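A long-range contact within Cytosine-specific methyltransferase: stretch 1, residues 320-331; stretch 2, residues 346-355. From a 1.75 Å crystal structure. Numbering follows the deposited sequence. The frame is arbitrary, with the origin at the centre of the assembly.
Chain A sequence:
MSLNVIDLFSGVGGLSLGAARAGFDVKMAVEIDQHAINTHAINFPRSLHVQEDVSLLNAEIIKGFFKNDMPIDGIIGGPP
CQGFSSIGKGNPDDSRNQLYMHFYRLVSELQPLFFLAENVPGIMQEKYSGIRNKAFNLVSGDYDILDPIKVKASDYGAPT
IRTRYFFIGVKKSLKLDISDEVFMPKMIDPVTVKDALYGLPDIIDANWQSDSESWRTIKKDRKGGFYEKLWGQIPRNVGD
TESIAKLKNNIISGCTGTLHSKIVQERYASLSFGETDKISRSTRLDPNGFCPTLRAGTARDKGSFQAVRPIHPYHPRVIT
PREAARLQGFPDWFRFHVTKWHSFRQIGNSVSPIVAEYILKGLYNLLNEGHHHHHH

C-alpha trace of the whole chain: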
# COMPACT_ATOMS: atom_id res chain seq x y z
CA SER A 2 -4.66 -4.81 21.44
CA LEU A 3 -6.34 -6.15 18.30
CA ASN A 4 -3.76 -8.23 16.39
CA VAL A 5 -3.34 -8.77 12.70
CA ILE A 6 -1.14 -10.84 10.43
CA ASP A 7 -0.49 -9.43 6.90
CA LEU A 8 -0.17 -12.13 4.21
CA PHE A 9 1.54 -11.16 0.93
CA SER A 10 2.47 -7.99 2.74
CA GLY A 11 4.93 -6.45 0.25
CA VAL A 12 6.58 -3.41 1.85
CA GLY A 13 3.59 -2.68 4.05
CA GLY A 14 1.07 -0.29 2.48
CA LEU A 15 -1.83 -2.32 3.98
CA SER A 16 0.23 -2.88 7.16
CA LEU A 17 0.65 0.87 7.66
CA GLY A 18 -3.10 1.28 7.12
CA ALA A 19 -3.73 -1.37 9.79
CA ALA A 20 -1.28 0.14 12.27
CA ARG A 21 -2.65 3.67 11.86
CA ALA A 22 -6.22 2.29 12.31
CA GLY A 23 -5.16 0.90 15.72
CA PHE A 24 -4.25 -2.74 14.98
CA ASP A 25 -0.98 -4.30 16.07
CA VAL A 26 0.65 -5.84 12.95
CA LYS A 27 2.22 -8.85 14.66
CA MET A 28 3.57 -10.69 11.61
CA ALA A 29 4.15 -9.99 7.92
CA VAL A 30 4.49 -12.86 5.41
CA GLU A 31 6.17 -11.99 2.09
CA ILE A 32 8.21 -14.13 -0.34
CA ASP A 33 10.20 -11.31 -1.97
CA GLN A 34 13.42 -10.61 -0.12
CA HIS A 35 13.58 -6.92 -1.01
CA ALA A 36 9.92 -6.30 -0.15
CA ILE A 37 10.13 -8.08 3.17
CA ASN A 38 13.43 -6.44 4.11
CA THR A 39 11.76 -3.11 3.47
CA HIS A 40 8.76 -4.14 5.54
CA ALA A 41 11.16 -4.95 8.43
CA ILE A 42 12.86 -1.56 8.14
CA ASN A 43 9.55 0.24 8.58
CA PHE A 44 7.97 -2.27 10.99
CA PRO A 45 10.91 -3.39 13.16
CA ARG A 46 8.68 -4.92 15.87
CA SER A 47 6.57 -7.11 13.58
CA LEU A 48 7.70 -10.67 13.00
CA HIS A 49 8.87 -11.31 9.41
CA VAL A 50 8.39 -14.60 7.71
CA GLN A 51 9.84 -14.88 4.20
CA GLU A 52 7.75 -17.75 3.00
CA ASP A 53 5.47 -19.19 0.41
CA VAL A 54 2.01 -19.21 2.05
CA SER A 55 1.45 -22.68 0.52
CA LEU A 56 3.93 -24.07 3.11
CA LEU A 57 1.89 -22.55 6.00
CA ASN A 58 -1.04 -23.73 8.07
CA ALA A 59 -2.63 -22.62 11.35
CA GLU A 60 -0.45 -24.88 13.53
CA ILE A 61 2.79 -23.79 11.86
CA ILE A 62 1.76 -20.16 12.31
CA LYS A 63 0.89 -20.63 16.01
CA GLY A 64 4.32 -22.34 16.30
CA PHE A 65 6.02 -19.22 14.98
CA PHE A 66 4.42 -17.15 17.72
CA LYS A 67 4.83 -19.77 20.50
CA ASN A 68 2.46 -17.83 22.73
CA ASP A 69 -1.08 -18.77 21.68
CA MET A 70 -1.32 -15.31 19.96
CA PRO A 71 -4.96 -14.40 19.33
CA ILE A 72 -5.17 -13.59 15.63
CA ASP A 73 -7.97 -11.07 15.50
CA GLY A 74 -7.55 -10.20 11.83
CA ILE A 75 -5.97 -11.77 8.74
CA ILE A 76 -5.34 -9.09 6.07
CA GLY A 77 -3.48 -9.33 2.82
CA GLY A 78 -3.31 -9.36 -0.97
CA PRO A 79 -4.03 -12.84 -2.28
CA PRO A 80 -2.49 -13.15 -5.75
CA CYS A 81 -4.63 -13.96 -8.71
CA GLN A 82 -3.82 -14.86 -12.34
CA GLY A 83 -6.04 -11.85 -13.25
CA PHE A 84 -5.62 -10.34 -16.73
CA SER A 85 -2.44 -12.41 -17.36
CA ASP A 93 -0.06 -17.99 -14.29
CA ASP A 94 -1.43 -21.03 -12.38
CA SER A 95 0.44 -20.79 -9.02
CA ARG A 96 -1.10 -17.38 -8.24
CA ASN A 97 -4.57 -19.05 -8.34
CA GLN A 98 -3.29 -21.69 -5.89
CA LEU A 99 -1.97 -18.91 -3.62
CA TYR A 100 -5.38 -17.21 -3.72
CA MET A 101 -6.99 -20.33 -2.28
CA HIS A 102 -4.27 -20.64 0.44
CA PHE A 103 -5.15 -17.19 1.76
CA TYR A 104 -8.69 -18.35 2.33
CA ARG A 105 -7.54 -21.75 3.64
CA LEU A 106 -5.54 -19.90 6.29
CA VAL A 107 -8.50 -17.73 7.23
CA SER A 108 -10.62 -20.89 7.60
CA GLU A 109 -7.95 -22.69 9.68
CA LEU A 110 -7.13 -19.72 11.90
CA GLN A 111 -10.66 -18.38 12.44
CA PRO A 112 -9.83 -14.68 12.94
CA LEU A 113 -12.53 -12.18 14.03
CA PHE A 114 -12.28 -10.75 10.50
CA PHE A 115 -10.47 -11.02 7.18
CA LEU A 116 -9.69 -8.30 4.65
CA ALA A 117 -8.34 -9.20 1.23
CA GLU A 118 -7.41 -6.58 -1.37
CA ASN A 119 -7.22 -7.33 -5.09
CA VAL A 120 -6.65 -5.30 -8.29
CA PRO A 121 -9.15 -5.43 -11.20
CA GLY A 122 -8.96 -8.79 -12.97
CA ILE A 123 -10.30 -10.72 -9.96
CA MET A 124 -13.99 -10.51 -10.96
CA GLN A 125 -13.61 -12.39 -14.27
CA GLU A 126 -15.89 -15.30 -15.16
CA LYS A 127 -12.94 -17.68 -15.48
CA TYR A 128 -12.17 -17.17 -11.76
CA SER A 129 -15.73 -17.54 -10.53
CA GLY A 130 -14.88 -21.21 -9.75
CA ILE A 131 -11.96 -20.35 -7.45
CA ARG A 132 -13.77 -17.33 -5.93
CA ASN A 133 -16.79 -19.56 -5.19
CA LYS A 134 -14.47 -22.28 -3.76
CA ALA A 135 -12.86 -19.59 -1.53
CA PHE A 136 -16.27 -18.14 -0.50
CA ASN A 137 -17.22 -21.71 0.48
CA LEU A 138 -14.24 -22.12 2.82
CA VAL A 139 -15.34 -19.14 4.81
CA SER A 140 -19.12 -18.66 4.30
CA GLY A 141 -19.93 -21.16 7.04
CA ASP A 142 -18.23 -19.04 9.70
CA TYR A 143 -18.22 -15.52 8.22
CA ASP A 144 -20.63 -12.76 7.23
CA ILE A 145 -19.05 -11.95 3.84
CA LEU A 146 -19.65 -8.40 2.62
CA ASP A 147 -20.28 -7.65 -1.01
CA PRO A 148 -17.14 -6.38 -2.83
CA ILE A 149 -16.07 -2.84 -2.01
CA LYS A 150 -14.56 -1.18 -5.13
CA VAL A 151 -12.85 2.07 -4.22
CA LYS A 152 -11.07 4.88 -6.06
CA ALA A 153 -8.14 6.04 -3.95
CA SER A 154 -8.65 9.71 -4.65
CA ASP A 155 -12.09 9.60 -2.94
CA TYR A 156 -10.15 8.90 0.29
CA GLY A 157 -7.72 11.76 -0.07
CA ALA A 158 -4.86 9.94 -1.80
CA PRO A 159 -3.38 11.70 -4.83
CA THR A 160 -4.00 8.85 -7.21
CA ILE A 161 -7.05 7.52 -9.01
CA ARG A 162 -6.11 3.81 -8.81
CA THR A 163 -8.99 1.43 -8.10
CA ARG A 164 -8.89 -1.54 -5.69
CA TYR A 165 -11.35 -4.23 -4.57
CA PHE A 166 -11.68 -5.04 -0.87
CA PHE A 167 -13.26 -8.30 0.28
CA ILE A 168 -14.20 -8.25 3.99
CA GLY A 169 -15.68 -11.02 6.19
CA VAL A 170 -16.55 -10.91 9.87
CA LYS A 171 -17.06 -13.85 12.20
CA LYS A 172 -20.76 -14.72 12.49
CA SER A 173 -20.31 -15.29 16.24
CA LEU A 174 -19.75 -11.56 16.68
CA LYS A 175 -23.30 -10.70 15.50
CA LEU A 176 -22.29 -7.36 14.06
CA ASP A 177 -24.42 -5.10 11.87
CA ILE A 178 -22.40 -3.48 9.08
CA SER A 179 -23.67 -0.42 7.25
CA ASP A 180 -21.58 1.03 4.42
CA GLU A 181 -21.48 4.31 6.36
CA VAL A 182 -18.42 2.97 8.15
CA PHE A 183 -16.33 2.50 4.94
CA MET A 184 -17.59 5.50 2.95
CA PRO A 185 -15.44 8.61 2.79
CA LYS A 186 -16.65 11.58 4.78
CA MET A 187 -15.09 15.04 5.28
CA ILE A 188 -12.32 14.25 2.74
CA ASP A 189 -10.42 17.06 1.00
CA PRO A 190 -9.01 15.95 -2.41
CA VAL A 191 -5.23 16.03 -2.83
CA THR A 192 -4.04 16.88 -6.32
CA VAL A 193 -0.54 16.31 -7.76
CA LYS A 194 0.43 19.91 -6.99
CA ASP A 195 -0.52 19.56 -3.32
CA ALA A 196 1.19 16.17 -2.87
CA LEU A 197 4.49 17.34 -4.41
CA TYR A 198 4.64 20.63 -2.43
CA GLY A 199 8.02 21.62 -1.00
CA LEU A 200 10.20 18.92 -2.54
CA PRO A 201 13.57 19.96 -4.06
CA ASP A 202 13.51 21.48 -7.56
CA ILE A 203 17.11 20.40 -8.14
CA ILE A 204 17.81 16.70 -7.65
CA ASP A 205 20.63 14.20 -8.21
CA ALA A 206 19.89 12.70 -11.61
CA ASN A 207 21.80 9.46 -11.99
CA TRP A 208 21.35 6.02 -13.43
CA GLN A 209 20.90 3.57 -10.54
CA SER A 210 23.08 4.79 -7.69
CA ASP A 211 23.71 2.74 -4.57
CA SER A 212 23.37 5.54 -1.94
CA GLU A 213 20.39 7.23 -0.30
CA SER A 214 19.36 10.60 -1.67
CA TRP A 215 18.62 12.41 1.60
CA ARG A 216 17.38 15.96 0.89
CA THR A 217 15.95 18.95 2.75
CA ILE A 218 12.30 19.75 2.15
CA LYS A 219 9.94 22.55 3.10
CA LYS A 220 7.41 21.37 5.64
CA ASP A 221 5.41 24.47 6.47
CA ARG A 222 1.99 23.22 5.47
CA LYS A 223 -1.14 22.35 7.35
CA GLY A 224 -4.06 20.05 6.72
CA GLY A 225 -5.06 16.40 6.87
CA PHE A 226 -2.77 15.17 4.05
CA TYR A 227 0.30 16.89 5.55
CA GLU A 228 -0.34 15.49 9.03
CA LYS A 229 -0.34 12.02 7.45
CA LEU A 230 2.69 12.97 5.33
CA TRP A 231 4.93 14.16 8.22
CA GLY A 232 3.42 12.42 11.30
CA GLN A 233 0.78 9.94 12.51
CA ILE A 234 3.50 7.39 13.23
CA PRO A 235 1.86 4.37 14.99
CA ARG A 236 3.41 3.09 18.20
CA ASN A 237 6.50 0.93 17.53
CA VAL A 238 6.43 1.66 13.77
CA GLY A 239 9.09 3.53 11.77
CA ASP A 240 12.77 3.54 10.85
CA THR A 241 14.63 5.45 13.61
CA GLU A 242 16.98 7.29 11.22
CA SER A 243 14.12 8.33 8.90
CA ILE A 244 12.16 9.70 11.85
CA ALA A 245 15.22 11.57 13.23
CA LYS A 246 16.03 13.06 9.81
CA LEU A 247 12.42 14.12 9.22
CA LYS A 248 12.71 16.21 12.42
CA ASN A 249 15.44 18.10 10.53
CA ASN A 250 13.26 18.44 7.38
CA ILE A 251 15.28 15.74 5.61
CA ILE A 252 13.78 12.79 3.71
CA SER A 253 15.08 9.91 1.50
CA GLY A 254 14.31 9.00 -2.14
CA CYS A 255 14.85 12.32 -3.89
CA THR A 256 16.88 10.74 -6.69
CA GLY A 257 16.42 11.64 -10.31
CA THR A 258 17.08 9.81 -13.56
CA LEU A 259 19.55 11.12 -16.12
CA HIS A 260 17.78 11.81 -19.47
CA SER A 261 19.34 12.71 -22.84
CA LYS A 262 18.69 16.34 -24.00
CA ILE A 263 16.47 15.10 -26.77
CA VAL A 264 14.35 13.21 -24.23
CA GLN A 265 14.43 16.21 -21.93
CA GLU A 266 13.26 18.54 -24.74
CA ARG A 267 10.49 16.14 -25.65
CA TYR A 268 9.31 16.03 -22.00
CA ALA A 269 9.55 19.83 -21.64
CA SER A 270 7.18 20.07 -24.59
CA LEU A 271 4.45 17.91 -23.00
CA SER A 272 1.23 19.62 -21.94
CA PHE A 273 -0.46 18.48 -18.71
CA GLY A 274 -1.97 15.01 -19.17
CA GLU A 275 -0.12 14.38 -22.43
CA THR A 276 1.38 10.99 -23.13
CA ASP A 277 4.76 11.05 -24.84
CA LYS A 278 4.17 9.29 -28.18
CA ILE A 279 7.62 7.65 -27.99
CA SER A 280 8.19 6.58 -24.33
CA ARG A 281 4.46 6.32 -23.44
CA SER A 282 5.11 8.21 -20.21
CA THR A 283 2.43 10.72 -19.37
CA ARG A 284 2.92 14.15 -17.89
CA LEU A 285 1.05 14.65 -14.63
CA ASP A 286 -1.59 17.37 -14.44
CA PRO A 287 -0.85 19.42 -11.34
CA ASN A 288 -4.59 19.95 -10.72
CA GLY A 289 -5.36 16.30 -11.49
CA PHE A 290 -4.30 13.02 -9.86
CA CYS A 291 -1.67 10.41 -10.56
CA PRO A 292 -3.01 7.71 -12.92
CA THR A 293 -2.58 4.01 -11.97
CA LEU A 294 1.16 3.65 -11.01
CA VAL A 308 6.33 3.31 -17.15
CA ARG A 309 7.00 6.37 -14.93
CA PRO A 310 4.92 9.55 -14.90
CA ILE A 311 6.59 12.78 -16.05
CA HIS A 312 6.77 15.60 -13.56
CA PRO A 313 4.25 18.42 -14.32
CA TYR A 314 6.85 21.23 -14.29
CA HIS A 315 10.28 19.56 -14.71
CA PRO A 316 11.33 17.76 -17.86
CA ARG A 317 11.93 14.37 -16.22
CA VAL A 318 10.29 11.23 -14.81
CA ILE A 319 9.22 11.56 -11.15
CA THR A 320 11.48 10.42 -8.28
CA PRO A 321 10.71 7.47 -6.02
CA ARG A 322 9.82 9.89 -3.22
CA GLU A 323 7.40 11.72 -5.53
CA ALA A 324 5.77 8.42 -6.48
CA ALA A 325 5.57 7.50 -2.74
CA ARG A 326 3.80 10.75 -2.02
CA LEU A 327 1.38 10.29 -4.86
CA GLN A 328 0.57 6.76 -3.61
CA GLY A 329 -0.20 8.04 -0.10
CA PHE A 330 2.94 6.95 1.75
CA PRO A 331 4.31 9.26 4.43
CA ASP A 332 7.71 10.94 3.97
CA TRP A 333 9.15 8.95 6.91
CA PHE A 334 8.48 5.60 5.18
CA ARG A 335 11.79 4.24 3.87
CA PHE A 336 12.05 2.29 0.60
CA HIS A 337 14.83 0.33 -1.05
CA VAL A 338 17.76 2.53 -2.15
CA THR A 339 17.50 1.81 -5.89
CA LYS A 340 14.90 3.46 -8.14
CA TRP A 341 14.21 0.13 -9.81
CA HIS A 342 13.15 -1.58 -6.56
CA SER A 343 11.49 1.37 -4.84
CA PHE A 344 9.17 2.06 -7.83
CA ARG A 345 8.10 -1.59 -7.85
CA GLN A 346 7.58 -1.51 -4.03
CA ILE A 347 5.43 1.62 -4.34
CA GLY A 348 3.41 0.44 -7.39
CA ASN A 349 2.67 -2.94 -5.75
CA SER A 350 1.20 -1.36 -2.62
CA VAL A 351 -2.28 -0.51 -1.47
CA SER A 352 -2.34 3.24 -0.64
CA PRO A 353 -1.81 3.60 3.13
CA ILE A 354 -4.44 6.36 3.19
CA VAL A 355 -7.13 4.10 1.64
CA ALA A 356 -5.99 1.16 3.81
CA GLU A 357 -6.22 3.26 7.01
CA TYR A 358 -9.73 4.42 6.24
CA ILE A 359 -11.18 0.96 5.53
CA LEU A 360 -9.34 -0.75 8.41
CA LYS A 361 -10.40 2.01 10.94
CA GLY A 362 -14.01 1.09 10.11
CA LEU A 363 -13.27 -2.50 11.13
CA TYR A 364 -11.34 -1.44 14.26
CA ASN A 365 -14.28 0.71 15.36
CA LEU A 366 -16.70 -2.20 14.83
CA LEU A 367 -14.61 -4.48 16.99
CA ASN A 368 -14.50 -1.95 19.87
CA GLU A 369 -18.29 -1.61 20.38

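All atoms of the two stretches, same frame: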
# COMPACT_ATOMS: atom_id res chain seq x y z
N THR A 320 10.56 11.12 -9.14
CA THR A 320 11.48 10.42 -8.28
C THR A 320 10.71 9.38 -7.48
O THR A 320 9.47 9.43 -7.38
CB THR A 320 12.14 11.37 -7.27
OG1 THR A 320 11.13 11.88 -6.41
CG2 THR A 320 12.82 12.53 -7.97
N PRO A 321 11.43 8.40 -6.92
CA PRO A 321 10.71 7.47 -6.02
C PRO A 321 9.95 8.18 -4.90
O PRO A 321 8.85 7.76 -4.53
CB PRO A 321 11.85 6.63 -5.43
CG PRO A 321 12.88 6.62 -6.47
CD PRO A 321 12.82 8.01 -7.15
N ARG A 322 10.53 9.23 -4.32
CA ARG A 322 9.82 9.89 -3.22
C ARG A 322 8.55 10.58 -3.73
O ARG A 322 7.53 10.56 -3.06
CB ARG A 322 10.72 10.89 -2.47
CG ARG A 322 10.04 11.68 -1.32
CD ARG A 322 9.39 10.81 -0.23
NE ARG A 322 10.37 9.99 0.47
CZ ARG A 322 10.05 8.95 1.23
NH1 ARG A 322 8.78 8.62 1.44
NH2 ARG A 322 11.02 8.26 1.84
N GLU A 323 8.60 11.12 -4.94
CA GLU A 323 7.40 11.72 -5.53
C GLU A 323 6.32 10.68 -5.78
O GLU A 323 5.15 10.93 -5.48
CB GLU A 323 7.75 12.45 -6.84
CG GLU A 323 8.53 13.76 -6.53
CD GLU A 323 9.24 14.40 -7.74
OE1 GLU A 323 9.36 13.76 -8.81
OE2 GLU A 323 9.71 15.57 -7.61
N ALA A 324 6.70 9.52 -6.31
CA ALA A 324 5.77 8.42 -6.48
C ALA A 324 5.17 7.97 -5.14
O ALA A 324 3.94 7.68 -5.07
CB ALA A 324 6.46 7.25 -7.16
N ALA A 325 6.01 7.90 -4.11
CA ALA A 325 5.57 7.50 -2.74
C ALA A 325 4.53 8.47 -2.26
O ALA A 325 3.50 8.07 -1.70
CB ALA A 325 6.73 7.49 -1.77
N ARG A 326 4.78 9.79 -2.46
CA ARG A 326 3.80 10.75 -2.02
C ARG A 326 2.49 10.59 -2.78
O ARG A 326 1.39 10.64 -2.20
CB ARG A 326 4.33 12.17 -2.22
CG ARG A 326 5.44 12.54 -1.28
CD ARG A 326 5.38 14.02 -1.06
NE ARG A 326 6.31 14.55 -0.03
CZ ARG A 326 6.56 15.84 0.11
NH1 ARG A 326 7.42 16.29 1.02
NH2 ARG A 326 5.93 16.70 -0.70
N LEU A 327 2.59 10.40 -4.08
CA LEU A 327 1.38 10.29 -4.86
C LEU A 327 0.58 9.02 -4.51
O LEU A 327 -0.62 8.98 -4.71
CB LEU A 327 1.76 10.30 -6.34
CG LEU A 327 2.37 11.65 -6.76
CD1 LEU A 327 2.98 11.48 -8.17
CD2 LEU A 327 1.25 12.75 -6.81
N GLN A 328 1.25 8.01 -3.97
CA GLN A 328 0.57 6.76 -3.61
C GLN A 328 -0.02 6.83 -2.20
O GLN A 328 -0.83 5.99 -1.85
CB GLN A 328 1.57 5.59 -3.78
CG GLN A 328 1.08 4.20 -3.51
CD GLN A 328 0.07 3.72 -4.51
OE1 GLN A 328 -0.09 4.28 -5.60
NE2 GLN A 328 -0.64 2.66 -4.13
N GLY A 329 0.30 7.88 -1.44
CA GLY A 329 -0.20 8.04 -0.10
C GLY A 329 0.72 7.52 1.00
O GLY A 329 0.27 7.34 2.13
N PHE A 330 2.00 7.32 0.71
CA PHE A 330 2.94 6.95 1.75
C PHE A 330 3.48 8.19 2.46
O PHE A 330 3.67 9.24 1.84
CB PHE A 330 4.13 6.14 1.16
CG PHE A 330 3.85 4.68 0.95
CD1 PHE A 330 4.10 3.75 1.97
CD2 PHE A 330 3.43 4.24 -0.29
CE1 PHE A 330 3.87 2.39 1.76
CE2 PHE A 330 3.18 2.90 -0.52
CZ PHE A 330 3.42 1.99 0.51
N PRO A 331 3.74 8.10 3.76
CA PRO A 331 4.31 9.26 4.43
C PRO A 331 5.79 9.45 4.09
O PRO A 331 6.48 8.49 3.72
CB PRO A 331 4.20 8.91 5.91
CG PRO A 331 4.10 7.42 5.97
CD PRO A 331 3.55 6.95 4.68
N GLN A 346 8.18 -1.43 -5.38
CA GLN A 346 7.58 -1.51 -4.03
C GLN A 346 6.36 -0.59 -3.87
O GLN A 346 5.34 -0.97 -3.29
CB GLN A 346 8.61 -1.18 -2.96
CG GLN A 346 9.76 -2.22 -2.90
CD GLN A 346 10.82 -1.90 -1.88
OE1 GLN A 346 11.07 -0.76 -1.58
NE2 GLN A 346 11.44 -2.91 -1.34
N ILE A 347 6.51 0.64 -4.36
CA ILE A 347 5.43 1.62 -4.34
C ILE A 347 4.22 1.21 -5.19
O ILE A 347 3.08 1.19 -4.69
CB ILE A 347 5.98 3.01 -4.75
CG1 ILE A 347 6.96 3.46 -3.68
CG2 ILE A 347 4.83 4.06 -4.77
CD1 ILE A 347 7.95 4.56 -4.16
N GLY A 348 4.46 0.88 -6.46
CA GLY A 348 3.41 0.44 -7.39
C GLY A 348 2.61 -0.77 -6.94
O GLY A 348 1.40 -0.81 -7.13
N ASN A 349 3.29 -1.73 -6.31
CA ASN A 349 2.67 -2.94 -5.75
C ASN A 349 1.89 -2.78 -4.44
O ASN A 349 1.40 -3.77 -3.88
CB ASN A 349 3.77 -3.99 -5.49
CG ASN A 349 4.30 -4.62 -6.76
OD1 ASN A 349 3.64 -4.59 -7.80
ND2 ASN A 349 5.51 -5.20 -6.69
N SER A 350 1.80 -1.56 -3.92
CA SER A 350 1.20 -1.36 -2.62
C SER A 350 -0.23 -0.84 -2.73
O SER A 350 -0.57 -0.12 -3.67
CB SER A 350 2.03 -0.36 -1.81
OG SER A 350 3.27 -0.93 -1.47
N VAL A 351 -1.04 -1.21 -1.73
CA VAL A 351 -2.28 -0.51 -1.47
C VAL A 351 -1.86 0.85 -0.93
O VAL A 351 -0.90 0.92 -0.15
CB VAL A 351 -3.09 -1.21 -0.35
CG1 VAL A 351 -4.42 -0.47 -0.09
CG2 VAL A 351 -3.36 -2.60 -0.72
N SER A 352 -2.57 1.91 -1.30
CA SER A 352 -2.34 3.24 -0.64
C SER A 352 -2.56 3.15 0.87
O SER A 352 -3.63 2.67 1.28
CB SER A 352 -3.33 4.29 -1.15
OG SER A 352 -3.11 5.46 -0.39
N PRO A 353 -1.58 3.59 1.68
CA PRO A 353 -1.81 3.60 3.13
C PRO A 353 -3.01 4.44 3.58
O PRO A 353 -3.58 4.20 4.64
CB PRO A 353 -0.53 4.18 3.70
CG PRO A 353 0.52 3.78 2.74
CD PRO A 353 -0.17 3.86 1.35
N ILE A 354 -3.32 5.49 2.82
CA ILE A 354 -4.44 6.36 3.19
C ILE A 354 -5.79 5.62 3.03
O ILE A 354 -6.62 5.65 3.94
CB ILE A 354 -4.39 7.63 2.32
CG1 ILE A 354 -3.14 8.43 2.67
CG2 ILE A 354 -5.72 8.43 2.47
CD1 ILE A 354 -2.95 9.71 1.76
N VAL A 355 -5.98 4.95 1.89
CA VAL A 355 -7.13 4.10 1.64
C VAL A 355 -7.19 2.96 2.66
O VAL A 355 -8.22 2.74 3.30
CB VAL A 355 -7.09 3.51 0.23
CG1 VAL A 355 -8.23 2.50 0.05
CG2 VAL A 355 -7.18 4.62 -0.82

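How do the two backbones meet? The helix beginning at Pro 321 lies against a segment that leaves one helix at Gly 348 and enters another at Pro 353. Ala 325 CA is 6.1 Å from Ile 347 CA, and farther along Gly 329 CA comes within 5.3 Å of Ser 352 CA.

What fills the apolar part of the contact? Ile 347 is a knob in a hole formed by Pro 321, Ala 324, Ala 325 and Gln 328. Ile 347 CD1 lies 4.0 Å from Ala 325 CB and 3.3 Å from Pro 321 O.

Which polar bond ties the stretches together? Ser 352 OG donates to Gln 328 O at 2.8 Å, and Ser 352 OG accepts from Ile 354 N at 3.2 Å, capping the helix that starts at Pro 353. One hydroxyl thus joins the carbonyl of Gln 328 to the start of another helix.

Why is glycine suited to its place at Gly 329? Gly 329 has the positive phi of a Schellman motif, and a CB there would clash with Ser 352 OG.

What does the aromatic ring do? Pro 353 CG sits over one face of Phe 330, 3.7 Å from the ring centroid, in a CH-pi contact. At the ring edge, Ser 350 OG approaches Phe 330 CZ at 3.5 Å while donating to Gln 346 O.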